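Conserved hypothetical secreted protein (Helicobacter pylori, PDB 4RNZ) probably acts as a zinc-dependent M23B metallopeptidase on peptidoglycan and helps to determine the shape of the bacterial cell. Local coordinates at residues Lys23-Tyr26 / Asn27-Ser30; Ile70-Gly74 / Glu75-Leu79; Ser278-Lys281 / Lys282-Ile286; Lys327-Glu330 / Val331-Lys335; Lys335-Arg338 / Ser339-Lys342. One frame throughout, in Å; residues are numbered along the deposited sequence.

Contact 1: Lys23-Tyr26 / Asn27-Ser30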
loop_
_atom_site.group_PDB
_atom_site.type_symbol
_atom_site.label_atom_id
_atom_site.label_comp_id
_atom_site.label_asym_id
_atom_site.label_seq_id
_atom_site.Cartn_x
_atom_site.Cartn_y
_atom_site.Cartn_z
ATOM N N LYS A 23 25.769 8.460 -13.612
ATOM C CA LYS A 23 25.975 7.057 -13.999
ATOM C C LYS A 23 25.577 6.106 -12.903
ATOM O O LYS A 23 25.342 4.927 -13.150
ATOM C CB LYS A 23 27.427 6.790 -14.367
ATOM C CG LYS A 23 28.391 6.832 -13.197
ATOM C CD LYS A 23 29.836 6.752 -13.681
ATOM C CE LYS A 23 30.786 7.373 -12.658
ATOM N NZ LYS A 23 32.168 7.382 -13.187
ATOM N N LEU A 24 25.591 6.593 -11.668
ATOM C CA LEU A 24 25.091 5.806 -10.548
ATOM C C LEU A 24 23.663 5.311 -10.832
ATOM O O LEU A 24 23.312 4.186 -10.510
ATOM C CB LEU A 24 25.171 6.624 -9.252
ATOM C CG LEU A 24 25.029 5.849 -7.946
ATOM C CD1 LEU A 24 26.057 4.735 -7.847
ATOM C CD2 LEU A 24 25.152 6.797 -6.752
ATOM N N TYR A 25 22.846 6.144 -11.458
ATOM C CA TYR A 25 21.550 5.701 -11.986
ATOM C C TYR A 25 21.642 4.969 -13.342
ATOM O O TYR A 25 21.106 3.876 -13.499
ATOM C CB TYR A 25 20.570 6.883 -12.113
ATOM C CG TYR A 25 19.285 6.487 -12.789
ATOM C CD1 TYR A 25 18.302 5.791 -12.102
ATOM C CD2 TYR A 25 19.074 6.760 -14.137
ATOM C CE1 TYR A 25 17.135 5.402 -12.725
ATOM C CE2 TYR A 25 17.909 6.362 -14.771
ATOM C CZ TYR A 25 16.938 5.692 -14.052
ATOM O OH TYR A 25 15.782 5.323 -14.680
ATOM N N TYR A 26 22.306 5.571 -14.323
ATOM C CA TYR A 26 22.292 5.026 -15.688
ATOM C C TYR A 26 22.833 3.618 -15.747
ATOM O O TYR A 26 22.314 2.793 -16.505
ATOM C CB TYR A 26 23.037 5.947 -16.659
ATOM C CG TYR A 26 22.371 7.287 -16.864
ATOM C CD1 TYR A 26 21.078 7.369 -17.349
ATOM C CD2 TYR A 26 23.036 8.478 -16.581
ATOM C CE1 TYR A 26 20.455 8.594 -17.544
ATOM C CE2 TYR A 26 22.420 9.709 -16.780
ATOM C CZ TYR A 26 21.133 9.758 -17.255
ATOM O OH TYR A 26 20.511 10.971 -17.451
ATOM N N ASN A 27 23.848 3.325 -14.924
ATOM C CA ASN A 27 24.404 1.974 -14.833
ATOM C C ASN A 27 23.513 0.932 -14.199
ATOM O O ASN A 27 23.831 -0.241 -14.262
ATOM C CB ASN A 27 25.736 1.965 -14.064
ATOM C CG ASN A 27 26.891 2.470 -14.895
ATOM O OD1 ASN A 27 27.837 3.064 -14.369
ATOM N ND2 ASN A 27 26.832 2.226 -16.200
ATOM N N LEU A 28 22.419 1.329 -13.562
ATOM C CA LEU A 28 21.544 0.334 -12.946
ATOM C C LEU A 28 20.943 -0.563 -13.997
ATOM O O LEU A 28 20.656 -0.114 -15.110
ATOM C CB LEU A 28 20.416 1.021 -12.176
ATOM C CG LEU A 28 20.861 1.828 -10.960
ATOM C CD1 LEU A 28 19.717 2.635 -10.338
ATOM C CD2 LEU A 28 21.508 0.923 -9.922
ATOM N N SER A 29 20.708 -1.820 -13.620
ATOM C CA SER A 29 19.973 -2.753 -14.448
ATOM C C SER A 29 18.582 -2.185 -14.660
ATOM O O SER A 29 18.161 -1.291 -13.930
ATOM C CB SER A 29 19.872 -4.098 -13.750
ATOM O OG SER A 29 19.110 -3.988 -12.564
ATOM N N SER A 30 17.863 -2.681 -15.657
ATOM C CA SER A 30 16.532 -2.149 -15.906
ATOM C C SER A 30 15.572 -2.529 -14.774
ATOM O O SER A 30 14.632 -1.783 -14.487
ATOM C CB SER A 30 15.986 -2.603 -17.259
ATOM O OG SER A 30 15.981 -3.998 -17.312
#
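Asn27 and Leu28 bond back to Lys23 and Tyr25 at the C-terminal end of the short helix 23-26, where the chain leaves its helical path toward helix 30-36. Two backbone bonds document that exit. Asn27 N donates to Lys23 O at 2.8 Å, the i to i+4 spacing of an alpha helix; Leu28 N then donates to Tyr25 O at 2.9 Å, the tighter i to i+3 spacing. The second donor stands well above the carbonyl plane of Tyr25, 51° out of it, as the turn tightens. One step on, Ser29 N-caps the next helix through its OG on Asp32 N; that helix carries the zinc ligand Glu34, and the side chain of Tyr25 is about 12 Å from the bound zinc.

Asn27 makes no side-chain hydrogen bond to Lys23; it runs beside it in the same direction, with Asn27 OD1 3.7 Å from Lys23 CB. Lys33 of the next helix hydrogen-bonds Tyr26 O and makes a cation-pi contact with the Tyr25 ring.

Apolar contact falls to Leu28. Its CG is anti to the carbonyl carbon (chi1 -66°), which turns the branch back to the helix end, Leu28 CG lying 3.4 Å from Leu24 O. Leu28 crosses Tyr25 at about a right angle, and its CD1 methyl comes obliquely to within 3.9 Å of ring atom CD1 of Tyr25.

Contact 2: Ile70-Gly74 / Glu75-Leu79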
loop_
_atom_site.group_PDB
_atom_site.type_symbol
_atom_site.label_atom_id
_atom_site.label_comp_id
_atom_site.label_asym_id
_atom_site.label_seq_id
_atom_site.Cartn_x
_atom_site.Cartn_y
_atom_site.Cartn_z
ATOM N N ILE A 70 22.324 5.324 -0.657
ATOM C CA ILE A 70 23.401 5.958 -1.406
ATOM C C ILE A 70 24.477 6.346 -0.425
ATOM O O ILE A 70 24.187 6.961 0.614
ATOM C CB ILE A 70 22.944 7.237 -2.128
ATOM C CG1 ILE A 70 22.008 6.867 -3.287
ATOM C CG2 ILE A 70 24.135 8.039 -2.639
ATOM C CD1 ILE A 70 21.124 8.001 -3.743
ATOM N N TYR A 71 25.719 5.975 -0.729
ATOM C CA TYR A 71 26.813 6.339 0.180
ATOM C C TYR A 71 28.094 6.542 -0.598
ATOM O O TYR A 71 28.324 5.893 -1.630
ATOM C CB TYR A 71 27.027 5.302 1.280
ATOM C CG TYR A 71 27.227 3.911 0.758
ATOM C CD1 TYR A 71 26.135 3.131 0.407
ATOM C CD2 TYR A 71 28.505 3.368 0.586
ATOM C CE1 TYR A 71 26.300 1.855 -0.081
ATOM C CE2 TYR A 71 28.668 2.087 0.095
ATOM C CZ TYR A 71 27.557 1.342 -0.235
ATOM O OH TYR A 71 27.674 0.080 -0.737
ATOM N N LYS A 72 28.885 7.486 -0.110
ATOM C CA LYS A 72 30.204 7.766 -0.667
ATOM C C LYS A 72 31.223 6.893 0.050
ATOM O O LYS A 72 31.286 6.923 1.270
ATOM C CB LYS A 72 30.544 9.239 -0.478
ATOM C CG LYS A 72 31.808 9.633 -1.221
ATOM C CD LYS A 72 32.062 11.126 -1.191
ATOM C CE LYS A 72 33.297 11.432 -2.024
ATOM N NZ LYS A 72 33.382 12.888 -2.299
ATOM N N LYS A 73 31.981 6.082 -0.693
ATOM C CA LYS A 73 33.093 5.325 -0.107
ATOM C C LYS A 73 34.378 5.628 -0.889
ATOM O O LYS A 73 34.442 5.423 -2.110
ATOM C CB LYS A 73 32.795 3.824 -0.066
ATOM C CG LYS A 73 34.000 2.936 0.217
ATOM C CD LYS A 73 33.672 1.681 1.029
ATOM C CE LYS A 73 32.573 0.826 0.410
ATOM N NZ LYS A 73 32.928 0.271 -0.926
ATOM N N GLY A 74 35.381 6.134 -0.170
ATOM C CA GLY A 74 36.582 6.661 -0.790
ATOM C C GLY A 74 36.170 7.766 -1.735
ATOM O O GLY A 74 35.510 8.712 -1.340
ATOM N N GLU A 75 36.513 7.615 -3.006
ATOM C CA GLU A 75 36.260 8.656 -3.996
ATOM C C GLU A 75 34.973 8.435 -4.792
ATOM O O GLU A 75 34.670 9.213 -5.695
ATOM C CB GLU A 75 37.447 8.714 -4.967
ATOM C CG GLU A 75 38.759 9.127 -4.319
ATOM C CD GLU A 75 38.764 10.577 -3.853
ATOM O OE1 GLU A 75 37.871 11.358 -4.230
ATOM O OE2 GLU A 75 39.682 10.942 -3.106
ATOM N N ASP A 76 34.223 7.383 -4.473
ATOM C CA ASP A 76 33.100 6.969 -5.312
ATOM C C ASP A 76 31.810 6.831 -4.534
ATOM O O ASP A 76 31.820 6.554 -3.335
ATOM C CB ASP A 76 33.400 5.635 -5.984
ATOM C CG ASP A 76 34.544 5.728 -6.956
ATOM O OD1 ASP A 76 34.444 6.552 -7.886
ATOM O OD2 ASP A 76 35.539 4.987 -6.768
ATOM N N TYR A 77 30.700 6.998 -5.249
ATOM C CA TYR A 77 29.377 6.811 -4.688
ATOM C C TYR A 77 28.899 5.449 -5.085
ATOM O O TYR A 77 29.288 4.905 -6.128
ATOM C CB TYR A 77 28.409 7.881 -5.191
ATOM C CG TYR A 77 28.538 9.204 -4.475
ATOM C CD1 TYR A 77 27.807 9.470 -3.322
ATOM C CD2 TYR A 77 29.373 10.201 -4.959
ATOM C CE1 TYR A 77 27.903 10.691 -2.678
ATOM C CE2 TYR A 77 29.479 11.416 -4.325
ATOM C CZ TYR A 77 28.746 11.664 -3.184
ATOM O OH TYR A 77 28.859 12.888 -2.565
ATOM N N PHE A 78 28.058 4.880 -4.230
ATOM C CA PHE A 78 27.498 3.566 -4.459
ATOM C C PHE A 78 26.000 3.610 -4.193
ATOM O O PHE A 78 25.554 4.458 -3.470
ATOM C CB PHE A 78 28.172 2.590 -3.515
ATOM C CG PHE A 78 29.615 2.347 -3.855
ATOM C CD1 PHE A 78 30.612 3.184 -3.367
ATOM C CD2 PHE A 78 29.963 1.326 -4.709
ATOM C CE1 PHE A 78 31.934 2.965 -3.711
ATOM C CE2 PHE A 78 31.297 1.111 -5.064
ATOM C CZ PHE A 78 32.271 1.925 -4.554
ATOM N N LEU A 79 25.244 2.673 -4.751
ATOM C CA LEU A 79 23.815 2.637 -4.512
ATOM C C LEU A 79 23.398 1.219 -4.282
ATOM O O LEU A 79 23.613 0.361 -5.144
ATOM C CB LEU A 79 23.103 3.246 -5.714
ATOM C CG LEU A 79 21.636 3.596 -5.538
ATOM C CD1 LEU A 79 21.269 4.744 -6.465
ATOM C CD2 LEU A 79 20.773 2.359 -5.751
#
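Asp76 O is held by two donors of the opposite strand: Lys73 N at 2.7 Å, lying almost straight out from the carbonyl, and the weaker Lys72 CA-H, with CA at 3.3 Å. The return bond from Asp76 N to Lys73 O, 3.1 Å, is less direct, its donor 48° out of the carbonyl plane. Tyr71 and Phe78 form the next hydrogen-bonded pair, Phe78 N reaching Tyr71 O at 2.8 Å. These two rungs, with the non-hydrogen-bonded pairs Lys72-Tyr77 and Ile70-Leu79, define an antiparallel beta hairpin closed by a type II' turn from Lys73 to Asp76, in which Gly74 takes the positive-phi corner (phi 58°). Strand 76-83 is one of the two edge strands of a five-stranded antiparallel sheet.

On the face with Tyr71, Lys73 and Phe78, Phe78 CB makes a CH-pi contact over the Tyr71 ring, 3.9 Å from its centroid. The two rings are near parallel but slid apart. Lys73 bends along its chain (chi3 55°), which carries NZ back over the Phe78 ring as a cation-pi pair, 4.3 Å from the centroid. Tyr71 OH is hydrogen-bonded to Asp80 OD2.

The other face turns toward helices 11-17 and 23-26. There the extended Lys72 chain crosses the Tyr77 ring, laying CB over one face 4.0 Å from the centroid, while Tyr77 OH is hydrogen-bonded to Leu55 O. Ile70 CG1 meets Leu79 CD1.

Contact 3: Ser278-Lys281 / Lys282-Ile286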
loop_
_atom_site.group_PDB
_atom_site.type_symbol
_atom_site.label_atom_id
_atom_site.label_comp_id
_atom_site.label_asym_id
_atom_site.label_seq_id
_atom_site.Cartn_x
_atom_site.Cartn_y
_atom_site.Cartn_z
ATOM N N SER A 278 -8.875 12.076 -15.625
ATOM C CA SER A 278 -9.869 11.327 -16.417
ATOM C C SER A 278 -10.426 10.193 -15.579
ATOM O O SER A 278 -9.679 9.526 -14.877
ATOM C CB SER A 278 -9.271 10.705 -17.677
ATOM O OG SER A 278 -8.857 11.674 -18.626
ATOM N N PHE A 279 -11.736 9.999 -15.636
ATOM C CA PHE A 279 -12.332 8.789 -15.107
ATOM C C PHE A 279 -12.241 7.709 -16.184
ATOM O O PHE A 279 -12.554 7.982 -17.349
ATOM C CB PHE A 279 -13.767 9.032 -14.675
ATOM C CG PHE A 279 -13.873 9.827 -13.411
ATOM C CD1 PHE A 279 -13.674 11.205 -13.422
ATOM C CD2 PHE A 279 -14.133 9.198 -12.203
ATOM C CE1 PHE A 279 -13.760 11.941 -12.253
ATOM C CE2 PHE A 279 -14.222 9.930 -11.029
ATOM C CZ PHE A 279 -14.028 11.300 -11.054
ATOM N N VAL A 280 -11.768 6.520 -15.801
ATOM C CA VAL A 280 -11.674 5.370 -16.724
ATOM C C VAL A 280 -12.519 4.191 -16.276
ATOM O O VAL A 280 -12.803 4.029 -15.089
ATOM C CB VAL A 280 -10.226 4.868 -16.896
ATOM C CG1 VAL A 280 -9.284 6.020 -17.256
ATOM C CG2 VAL A 280 -9.746 4.152 -15.646
ATOM N N LYS A 281 -12.902 3.342 -17.233
ATOM C CA LYS A 281 -13.682 2.164 -16.913
ATOM C C LYS A 281 -12.821 0.943 -17.083
ATOM O O LYS A 281 -11.917 0.931 -17.915
ATOM C CB LYS A 281 -14.891 2.055 -17.834
ATOM C CG LYS A 281 -16.042 2.953 -17.438
ATOM C CD LYS A 281 -17.293 2.524 -18.191
ATOM C CE LYS A 281 -18.424 3.522 -18.018
ATOM N NZ LYS A 281 -18.812 3.635 -16.583
ATOM N N LYS A 282 -13.111 -0.087 -16.302
ATOM C CA LYS A 282 -12.477 -1.351 -16.501
ATOM C C LYS A 282 -12.660 -1.739 -17.971
ATOM O O LYS A 282 -13.769 -1.646 -18.494
ATOM C CB LYS A 282 -13.079 -2.404 -15.574
ATOM C CG LYS A 282 -12.446 -3.771 -15.755
ATOM C CD LYS A 282 -12.580 -4.655 -14.527
ATOM C CE LYS A 282 -13.887 -5.400 -14.534
ATOM N NZ LYS A 282 -13.871 -6.425 -13.451
ATOM N N GLY A 283 -11.566 -2.109 -18.635
ATOM C CA GLY A 283 -11.594 -2.544 -20.033
ATOM C C GLY A 283 -11.325 -1.451 -21.034
ATOM O O GLY A 283 -11.185 -1.707 -22.224
ATOM N N GLN A 284 -11.264 -0.214 -20.569
ATOM C CA GLN A 284 -11.032 0.906 -21.465
ATOM C C GLN A 284 -9.582 0.926 -21.901
ATOM O O GLN A 284 -8.696 0.716 -21.077
ATOM C CB GLN A 284 -11.356 2.180 -20.714
ATOM C CG GLN A 284 -11.189 3.478 -21.487
ATOM C CD GLN A 284 -11.689 4.636 -20.665
ATOM O OE1 GLN A 284 -12.552 4.479 -19.822
ATOM N NE2 GLN A 284 -11.177 5.796 -20.925
ATOM N N ILE A 285 -9.330 1.214 -23.178
ATOM C CA ILE A 285 -7.957 1.308 -23.704
ATOM C C ILE A 285 -7.289 2.551 -23.097
ATOM O O ILE A 285 -7.848 3.620 -23.158
ATOM C CB ILE A 285 -7.936 1.423 -25.256
ATOM C CG1 ILE A 285 -8.482 0.137 -25.903
ATOM C CG2 ILE A 285 -6.513 1.632 -25.769
ATOM C CD1 ILE A 285 -8.924 0.275 -27.343
ATOM N N ILE A 286 -6.108 2.393 -22.511
ATOM C CA ILE A 286 -5.377 3.520 -21.942
ATOM C C ILE A 286 -4.039 3.785 -22.632
ATOM O O ILE A 286 -3.380 4.785 -22.336
ATOM C CB ILE A 286 -5.189 3.355 -20.413
ATOM C CG1 ILE A 286 -4.483 2.040 -20.061
ATOM C CG2 ILE A 286 -6.537 3.379 -19.725
ATOM C CD1 ILE A 286 -4.154 1.939 -18.575
HETATM O O HOH W 1 -11.859 8.451 -19.859
#
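Lys281 and Gln284 are joined twice. Through the backbone, Gln284 N donates to Lys281 O at 3.0 Å, closing a type II beta turn whose third position is Gly283 with its positive phi of 94°. Through the side chain, Lys281 N donates to Gln284 OE1 at 2.8 Å. In both bonds the donor sits above the carbonyl plane, 38° out of it. Gln284 manages the second because its chain is extended, with CG anti to the backbone N (chi1 -179°), so that the amide runs back along the incoming strand.

A water extends this polar bridge: it donates to Phe279 O at 2.6 Å and accepts from Gln284 NE2 at 2.9 Å. Beyond these bonds there is van der Waals contact: Val280 crosses the Gln284 side chain at about a right angle, with Val280 CB 3.8 Å from Gln284 OE1.

The turn belongs to the M23 peptidase region and passes the chain from strand 279-280, paired with strand 238-243, to strand 285-289, paired with strand 231-233. Asp237 receives Lys282 N at the corner. One amide thus uses both its ends on the incoming chain, oxygen on Lys281 N at the start of the turn and nitrogen, through water, on Phe279 O, which should help to fix the rotation of the amide and satisfies two backbone groups.

Contact 4: Lys327-Glu330 / Val331-Lys335; sequences KQRE and VFLEK
Val331 rests on the carbonyl of Lys327, one turn back in helix 326-348: its N donates to Lys327 O at 3.0 Å. Its CG2 methyl, lying beside the backbone N, comes 3.3 Å from the same oxygen. Glu330 takes part through its backbone, Glu330 O accepting Glu334 N at 3.1 Å, while its side chain extends away.

Arg329 supplies the side-chain contact. With CG anti to the backbone N (chi1 173°) and the chain straight as far as NE, it is crossed obliquely by Leu333, whose CD1 lies 3.7 Å from Arg329 CG and 3.9 Å from Arg329 NE. Its NH1 bonds to Leu324 O, while Phe332 packs on Ala183 and Leu324.

The i to i+4 bonds are thus regular alpha-helical ones, and between these side chains the contact is a methyl against the Arg329 chain, with no ion pair: Glu334 pairs instead with Arg338 further along, and the Arg329 guanidinium is directed to a carbonyl just before the helix.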
loop_
_atom_site.group_PDB
_atom_site.type_symbol
_atom_site.label_atom_id
_atom_site.label_comp_id
_atom_site.label_asym_id
_atom_site.label_seq_id
_atom_site.Cartn_x
_atom_site.Cartn_y
_atom_site.Cartn_z
ATOM N N LYS A 327 -4.460 -25.475 5.595
ATOM C CA LYS A 327 -3.973 -25.068 6.897
ATOM C C LYS A 327 -4.070 -23.545 7.090
ATOM O O LYS A 327 -4.232 -23.089 8.210
ATOM C CB LYS A 327 -2.536 -25.558 7.114
ATOM C CG LYS A 327 -2.247 -25.945 8.555
ATOM C CD LYS A 327 -0.752 -26.027 8.829
ATOM C CE LYS A 327 -0.466 -26.145 10.320
ATOM N NZ LYS A 327 0.816 -25.476 10.672
ATOM N N GLN A 328 -3.969 -22.766 6.013
ATOM C CA GLN A 328 -4.189 -21.315 6.093
ATOM C C GLN A 328 -5.567 -20.985 6.643
ATOM O O GLN A 328 -5.719 -20.037 7.424
ATOM C CB GLN A 328 -4.035 -20.636 4.727
ATOM C CG GLN A 328 -2.599 -20.344 4.324
ATOM C CD GLN A 328 -2.521 -19.314 3.217
ATOM O OE1 GLN A 328 -3.467 -19.130 2.454
ATOM N NE2 GLN A 328 -1.399 -18.630 3.129
ATOM N N ARG A 329 -6.563 -21.754 6.220
ATOM C CA ARG A 329 -7.936 -21.556 6.682
ATOM C C ARG A 329 -8.094 -21.900 8.162
ATOM O O ARG A 329 -8.704 -21.128 8.924
ATOM C CB ARG A 329 -8.899 -22.392 5.852
ATOM C CG ARG A 329 -10.318 -22.378 6.363
ATOM C CD ARG A 329 -11.240 -23.158 5.448
ATOM N NE ARG A 329 -12.629 -22.881 5.789
ATOM C CZ ARG A 329 -13.396 -21.976 5.185
ATOM N NH1 ARG A 329 -12.945 -21.227 4.165
ATOM N NH2 ARG A 329 -14.639 -21.816 5.599
ATOM N N GLU A 330 -7.574 -23.068 8.559
ATOM C CA GLU A 330 -7.600 -23.504 9.964
ATOM C C GLU A 330 -6.981 -22.472 10.890
ATOM O O GLU A 330 -7.561 -22.128 11.908
ATOM C CB GLU A 330 -6.812 -24.806 10.164
ATOM C CG GLU A 330 -7.460 -26.077 9.639
ATOM C CD GLU A 330 -6.506 -27.270 9.726
ATOM O OE1 GLU A 330 -6.080 -27.606 10.854
ATOM O OE2 GLU A 330 -6.163 -27.859 8.670
ATOM N N VAL A 331 -5.775 -22.016 10.552
ATOM C CA VAL A 331 -5.034 -21.064 11.384
ATOM C C VAL A 331 -5.779 -19.729 11.473
ATOM O O VAL A 331 -5.806 -19.082 12.520
ATOM C CB VAL A 331 -3.606 -20.835 10.826
ATOM C CG1 VAL A 331 -2.927 -19.619 11.459
ATOM C CG2 VAL A 331 -2.757 -22.087 11.027
ATOM N N PHE A 332 -6.380 -19.332 10.360
ATOM C CA PHE A 332 -7.094 -18.069 10.288
ATOM C C PHE A 332 -8.292 -18.093 11.205
ATOM O O PHE A 332 -8.467 -17.182 12.010
ATOM C CB PHE A 332 -7.585 -17.802 8.867
ATOM C CG PHE A 332 -8.482 -16.599 8.764
ATOM C CD1 PHE A 332 -7.945 -15.333 8.567
ATOM C CD2 PHE A 332 -9.857 -16.727 8.901
ATOM C CE1 PHE A 332 -8.767 -14.229 8.465
ATOM C CE2 PHE A 332 -10.676 -15.618 8.831
ATOM C CZ PHE A 332 -10.131 -14.378 8.591
ATOM N N LEU A 333 -9.111 -19.135 11.058
ATOM C CA LEU A 333 -10.320 -19.262 11.833
ATOM C C LEU A 333 -10.021 -19.345 13.335
ATOM O O LEU A 333 -10.765 -18.820 14.157
ATOM C CB LEU A 333 -11.113 -20.479 11.368
ATOM C CG LEU A 333 -11.717 -20.358 9.960
ATOM C CD1 LEU A 333 -12.245 -21.703 9.482
ATOM C CD2 LEU A 333 -12.824 -19.310 9.907
ATOM N N GLU A 334 -8.925 -20.005 13.685
ATOM C CA GLU A 334 -8.532 -20.106 15.075
ATOM C C GLU A 334 -8.231 -18.683 15.582
ATOM O O GLU A 334 -8.779 -18.255 16.596
ATOM C CB GLU A 334 -7.336 -21.054 15.220
ATOM C CG GLU A 334 -7.260 -21.785 16.550
ATOM C CD GLU A 334 -6.726 -20.922 17.682
ATOM O OE1 GLU A 334 -5.955 -19.977 17.412
ATOM O OE2 GLU A 334 -7.068 -21.191 18.856
ATOM N N LYS A 335 -7.400 -17.940 14.854
ATOM C CA LYS A 335 -7.075 -16.580 15.275
ATOM C C LYS A 335 -8.312 -15.707 15.307
ATOM O O LYS A 335 -8.489 -14.925 16.241
ATOM C CB LYS A 335 -6.015 -15.930 14.389
ATOM C CG LYS A 335 -4.614 -16.508 14.563
ATOM C CD LYS A 335 -3.532 -15.428 14.503
ATOM C CE LYS A 335 -3.574 -14.605 13.218
ATOM N NZ LYS A 335 -2.400 -13.687 13.096
#

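Contact 5: Lys335-Arg338 / Ser339-Lys342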
loop_
_atom_site.group_PDB
_atom_site.type_symbol
_atom_site.label_atom_id
_atom_site.label_comp_id
_atom_site.label_asym_id
_atom_site.label_seq_id
_atom_site.Cartn_x
_atom_site.Cartn_y
_atom_site.Cartn_z
ATOM N N LYS A 335 -7.400 -17.940 14.854
ATOM C CA LYS A 335 -7.075 -16.580 15.275
ATOM C C LYS A 335 -8.312 -15.707 15.307
ATOM O O LYS A 335 -8.489 -14.925 16.241
ATOM C CB LYS A 335 -6.015 -15.930 14.389
ATOM C CG LYS A 335 -4.614 -16.508 14.563
ATOM C CD LYS A 335 -3.532 -15.428 14.503
ATOM C CE LYS A 335 -3.574 -14.605 13.218
ATOM N NZ LYS A 335 -2.400 -13.687 13.096
ATOM N N ALA A 336 -9.175 -15.845 14.305
ATOM C CA ALA A 336 -10.395 -15.041 14.275
ATOM C C ALA A 336 -11.268 -15.275 15.503
ATOM O O ALA A 336 -11.751 -14.316 16.104
ATOM C CB ALA A 336 -11.182 -15.293 13.006
ATOM N N GLN A 337 -11.458 -16.534 15.892
ATOM C CA GLN A 337 -12.224 -16.838 17.093
ATOM C C GLN A 337 -11.617 -16.209 18.342
ATOM O O GLN A 337 -12.322 -15.549 19.121
ATOM C CB GLN A 337 -12.352 -18.350 17.310
ATOM C CG GLN A 337 -13.186 -18.740 18.537
ATOM C CD GLN A 337 -14.564 -18.075 18.557
ATOM O OE1 GLN A 337 -15.016 -17.568 19.590
ATOM N NE2 GLN A 337 -15.232 -18.058 17.403
ATOM N N ARG A 338 -10.322 -16.435 18.536
ATOM C CA ARG A 338 -9.595 -15.853 19.669
ATOM C C ARG A 338 -9.727 -14.330 19.662
ATOM O O ARG A 338 -9.976 -13.726 20.695
ATOM C CB ARG A 338 -8.120 -16.283 19.639
ATOM C CG ARG A 338 -7.168 -15.394 20.439
ATOM C CD ARG A 338 -5.889 -16.107 20.895
ATOM N NE ARG A 338 -5.423 -17.161 19.980
ATOM C CZ ARG A 338 -4.700 -16.971 18.870
ATOM N NH1 ARG A 338 -4.340 -15.751 18.487
ATOM N NH2 ARG A 338 -4.347 -18.017 18.123
ATOM N N SER A 339 -9.580 -13.717 18.490
ATOM C CA SER A 339 -9.728 -12.273 18.358
ATOM C C SER A 339 -11.120 -11.767 18.741
ATOM O O SER A 339 -11.240 -10.779 19.461
ATOM C CB SER A 339 -9.410 -11.833 16.926
ATOM O OG SER A 339 -8.025 -11.893 16.712
ATOM N N LYS A 340 -12.157 -12.438 18.245
ATOM C CA LYS A 340 -13.544 -12.088 18.573
ATOM C C LYS A 340 -13.829 -12.180 20.073
ATOM O O LYS A 340 -14.502 -11.326 20.636
ATOM C CB LYS A 340 -14.521 -12.992 17.818
ATOM C CG LYS A 340 -14.487 -12.778 16.320
ATOM C CD LYS A 340 -15.768 -13.220 15.610
ATOM C CE LYS A 340 -15.854 -14.733 15.449
ATOM N NZ LYS A 340 -16.843 -15.143 14.399
ATOM N N GLN A 341 -13.335 -13.239 20.696
ATOM C CA GLN A 341 -13.499 -13.440 22.140
ATOM C C GLN A 341 -12.800 -12.326 22.899
ATOM O O GLN A 341 -13.351 -11.748 23.822
ATOM C CB GLN A 341 -12.917 -14.785 22.569
ATOM C CG GLN A 341 -13.916 -15.926 22.465
ATOM C CD GLN A 341 -13.266 -17.289 22.274
ATOM O OE1 GLN A 341 -12.065 -17.474 22.495
ATOM N NE2 GLN A 341 -14.065 -18.251 21.847
ATOM N N LYS A 342 -11.583 -12.021 22.483
ATOM C CA LYS A 342 -10.832 -10.964 23.137
ATOM C C LYS A 342 -11.501 -9.613 22.947
ATOM O O LYS A 342 -11.603 -8.848 23.901
ATOM C CB LYS A 342 -9.370 -10.967 22.671
ATOM C CG LYS A 342 -8.608 -9.685 22.911
ATOM C CD LYS A 342 -8.542 -9.292 24.369
ATOM C CE LYS A 342 -7.660 -10.203 25.152
ATOM N NZ LYS A 342 -7.328 -9.503 26.418
#
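Lys335 O receives Ser339 N at 2.8 Å. Ser339 OG, folded back beside its own backbone N (chi1 -74°), lies 3.1 Å from that same Lys335 O; its one proton could also go to a different acceptor, so a bond to Lys335 O is possible but not certain.

Ala336 O accepts Lys340 N at 2.9 Å and is also approached by the side chain above it, Lys340 CG standing 3.1 Å away. Here helix 326-348 lies on a sheet: Ala336, Ser339 and Lys340 all touch Phe171 of strand 166-172, while Gln337 and Gln341 are on an exposed flank of this alpha helix.

Gln337 O takes Gln341 N in a bond of regular i to i+4 form. The amide planes of the two side chains are turned 58° apart, and Gln337 OE1 and Gln341 NE2 are modelled 2.5 Å apart at a poor angle, a doubtful approach that supports no hydrogen bond. Gln337 is bent at chi2 (53°), and its NE2 reaches across Lys340, 3.9 Å from Lys340 CE.

Arg338 O accepts Lys342 N at 2.9 Å. Its side chain bends back at chi3, so that Lys335 CA lies over one face of the guanidinium, 3.9 Å from its plane and toward the rim, and NH2 forms a salt bridge with Glu334 OE1 one turn earlier.

The contacts follow one another along the chain, contacts 4 and 5 overlapping at Lys335, and none nests in or crosses another. Contact 1 closes the turn from helix 23-26 toward helix 30-36, and contact 2 the hairpin between strands 66-73 and 76-83. Both belong to the Csd3 N-terminal region and touch, Leu24 CD1 packing 3.7 Å from Tyr77 O, which ties the short helix to an edge strand of the beta sheet. Contact 3, about 33 Å from contact 1 between centres, closes a turn joining two sheets of the M23 peptidase region. Contacts 4 and 5 close only helical turns along helix 326-348, with contact 5 opposite contacts 1 and 2 across the chain's centre.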